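Long-range contact in aminotransferase (Psychrobacter arcticus 273-4, PDB 3IF2), which probably transfers amino groups between amino acids and keto acids with pyridoxal 5'-phosphate as cofactor, perhaps as a valine-pyruvate transaminase: residues A[244-249]-A[268-273]. Numbering follows the deposited sequence.
Sequences IDNAYG and TILCFS. With PLP (pyridoxal-5'-phosphate), chain C.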
loop_
_atom_site.group_PDB
_atom_site.type_symbol
_atom_site.label_atom_id
_atom_site.label_comp_id
_atom_site.label_asym_id
_atom_site.label_seq_id
_atom_site.Cartn_x
_atom_site.Cartn_y
_atom_site.Cartn_z
ATOM N N ILE A 244 13.936 1.674 14.383
ATOM C CA ILE A 244 13.141 1.794 15.633
ATOM C C ILE A 244 11.674 2.086 15.295
ATOM O O ILE A 244 11.363 3.120 14.703
ATOM C CB ILE A 244 13.659 2.906 16.568
ATOM C CG1 ILE A 244 15.166 2.751 16.810
ATOM C CG2 ILE A 244 12.836 2.916 17.900
ATOM C CD1 ILE A 244 15.722 3.810 17.732
ATOM N N ASP A 245 10.791 1.173 15.715
ATOM C CA ASP A 245 9.349 1.242 15.476
ATOM C C ASP A 245 8.678 1.982 16.635
ATOM O O ASP A 245 8.562 1.406 17.726
ATOM C CB ASP A 245 8.850 -0.207 15.318
ATOM C CG ASP A 245 7.343 -0.350 15.147
ATOM O OD1 ASP A 245 6.570 0.638 15.084
ATOM O OD2 ASP A 245 6.938 -1.530 15.006
ATOM N N ASN A 246 8.274 3.252 16.408
ATOM C CA ASN A 246 7.530 4.053 17.419
ATOM C C ASN A 246 6.038 4.071 17.197
ATOM O O ASN A 246 5.393 5.070 17.479
ATOM C CB ASN A 246 7.985 5.503 17.489
ATOM C CG ASN A 246 9.368 5.627 17.896
ATOM O OD1 ASN A 246 10.258 5.194 17.164
ATOM N ND2 ASN A 246 9.604 6.242 19.070
ATOM N N ALA A 247 5.449 2.970 16.756
ATOM C CA ALA A 247 3.993 2.943 16.555
ATOM C C ALA A 247 3.221 3.526 17.768
ATOM O O ALA A 247 2.309 4.322 17.576
ATOM C CB ALA A 247 3.525 1.542 16.235
ATOM N N TYR A 248 3.663 3.187 18.989
ATOM C CA TYR A 248 3.040 3.598 20.273
ATOM C C TYR A 248 3.849 4.611 21.082
ATOM O O TYR A 248 3.428 4.981 22.185
ATOM C CB TYR A 248 2.856 2.346 21.175
ATOM C CG TYR A 248 2.035 1.230 20.572
ATOM C CD1 TYR A 248 0.641 1.273 20.561
ATOM C CD2 TYR A 248 2.655 0.122 20.003
ATOM C CE1 TYR A 248 -0.125 0.216 19.969
ATOM C CE2 TYR A 248 1.916 -0.910 19.417
ATOM C CZ TYR A 248 0.529 -0.866 19.401
ATOM O OH TYR A 248 -0.184 -1.912 18.829
ATOM N N GLY A 249 4.980 5.072 20.538
ATOM C CA GLY A 249 5.930 5.897 21.254
ATOM C C GLY A 249 5.872 7.379 21.051
ATOM O O GLY A 249 4.865 7.917 20.609
ATOM N N THR A 268 20.160 5.893 12.011
ATOM C CA THR A 268 18.909 5.495 12.651
ATOM C C THR A 268 17.758 5.641 11.644
ATOM O O THR A 268 17.716 6.616 10.879
ATOM C CB THR A 268 18.631 6.358 13.909
ATOM O OG1 THR A 268 19.800 6.398 14.743
ATOM C CG2 THR A 268 17.450 5.811 14.710
ATOM N N ILE A 269 16.857 4.658 11.631
ATOM C CA ILE A 269 15.644 4.679 10.790
ATOM C C ILE A 269 14.485 4.656 11.801
ATOM O O ILE A 269 14.233 3.629 12.415
ATOM C CB ILE A 269 15.603 3.486 9.794
ATOM C CG1 ILE A 269 16.856 3.492 8.880
ATOM C CG2 ILE A 269 14.332 3.515 8.917
ATOM C CD1 ILE A 269 17.031 2.237 8.003
ATOM N N LEU A 270 13.855 5.815 12.036
ATOM C CA LEU A 270 12.720 5.957 12.977
ATOM C C LEU A 270 11.415 5.840 12.223
ATOM O O LEU A 270 11.172 6.620 11.301
ATOM C CB LEU A 270 12.733 7.313 13.699
ATOM C CG LEU A 270 13.654 7.614 14.862
ATOM C CD1 LEU A 270 13.392 9.032 15.314
ATOM C CD2 LEU A 270 13.389 6.645 15.999
ATOM N N CYS A 271 10.584 4.880 12.614
ATOM C CA CYS A 271 9.275 4.665 11.999
ATOM C C CYS A 271 8.196 5.144 12.962
ATOM O O CYS A 271 8.224 4.798 14.158
ATOM C CB CYS A 271 9.057 3.195 11.694
ATOM S SG CYS A 271 10.270 2.486 10.555
ATOM N N PHE A 272 7.292 5.990 12.454
ATOM C CA PHE A 272 6.125 6.471 13.198
ATOM C C PHE A 272 4.889 6.063 12.416
ATOM O O PHE A 272 4.978 5.581 11.280
ATOM C CB PHE A 272 6.125 7.985 13.379
ATOM C CG PHE A 272 7.405 8.541 13.918
ATOM C CD1 PHE A 272 8.466 8.814 13.054
ATOM C CD2 PHE A 272 7.549 8.818 15.286
ATOM C CE1 PHE A 272 9.656 9.338 13.536
ATOM C CE2 PHE A 272 8.737 9.350 15.783
ATOM C CZ PHE A 272 9.794 9.618 14.906
ATOM N N SER A 273 3.737 6.253 13.039
ATOM C CA SER A 273 2.455 5.923 12.432
ATOM C C SER A 273 1.356 6.825 12.985
ATOM O O SER A 273 1.480 7.327 14.110
ATOM C CB SER A 273 2.113 4.476 12.746
ATOM O OG SER A 273 0.939 4.057 12.102
HETATM N N1 PLP C . 4.347 -1.436 15.087
HETATM C C2 PLP C . 3.768 -2.052 16.175
HETATM C C2A PLP C . 4.617 -2.260 17.389
HETATM C C3 PLP C . 2.412 -2.447 16.120
HETATM O O3 PLP C . 1.795 -3.058 17.179
HETATM C C4 PLP C . 1.664 -2.232 14.938
HETATM C C4A PLP C . 0.307 -2.919 14.838
HETATM O O4A PLP C . -0.704 -2.310 14.466
HETATM C C5 PLP C . 2.295 -1.593 13.820
HETATM C C6 PLP C . 3.644 -1.207 13.936
HETATM C C5A PLP C . 1.589 -1.347 12.472
HETATM O O4P PLP C . 0.874 -0.131 12.414
HETATM P P PLP C . 0.345 0.448 11.014
HETATM O O1P PLP C . 0.635 -0.292 9.731
HETATM O O2P PLP C . 1.028 1.774 10.973
HETATM O O3P PLP C . -1.120 0.551 11.173
HETATM O O HOH W 1 4.019 7.009 16.089
HETATM O O HOH W 2 0.755 5.408 15.764
#
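Ile244 and Leu270 pair as neighbours on two parallel strands, their side chains side by side and pointing the same way. Ile244 CB lies 3.8 Å from Leu270 CD2. Farther out, Ile244 CD1 meets that same methyl and Thr268 CG2. The backbones are tied by three hydrogen bonds: Ile244 N to Ile269 O, Cys271 N to Ile244 O, and Asn246 N to Cys271 O at 2.7 Å. Asn246 CB also meets Phe272 CD2, and its OD1 lies 3.6 Å from Leu270 CD2. The two strands belong to the central mixed sheet of the fold type I aminotransferases, and the residues at the C-terminal end of this pairing reach the cofactor. Asp245 carries CG anti to its backbone N (chi1 176°), which takes the carboxylate to the pyridine nitrogen. Asp245 OD2 accepts from PLP N1 at 2.6 Å and is also hydrogen-bonded to Tyr158 OH. Asp245 OD1 makes a weak bond to PLP N1 and accepts from Ala247 N at 3.1 Å, which closes an Asx turn. An asparagine here would probably leave the pyridine N-H without its carboxylate partner and make the nitrogen less readily protonated. Ala247 CB sits 3.3 Å from PLP N1. Tyr248 OH is hydrogen-bonded to PLP O3, while Ser273 OG, which also accepts from Ser275 N, donates to the phosphate oxygen O2P.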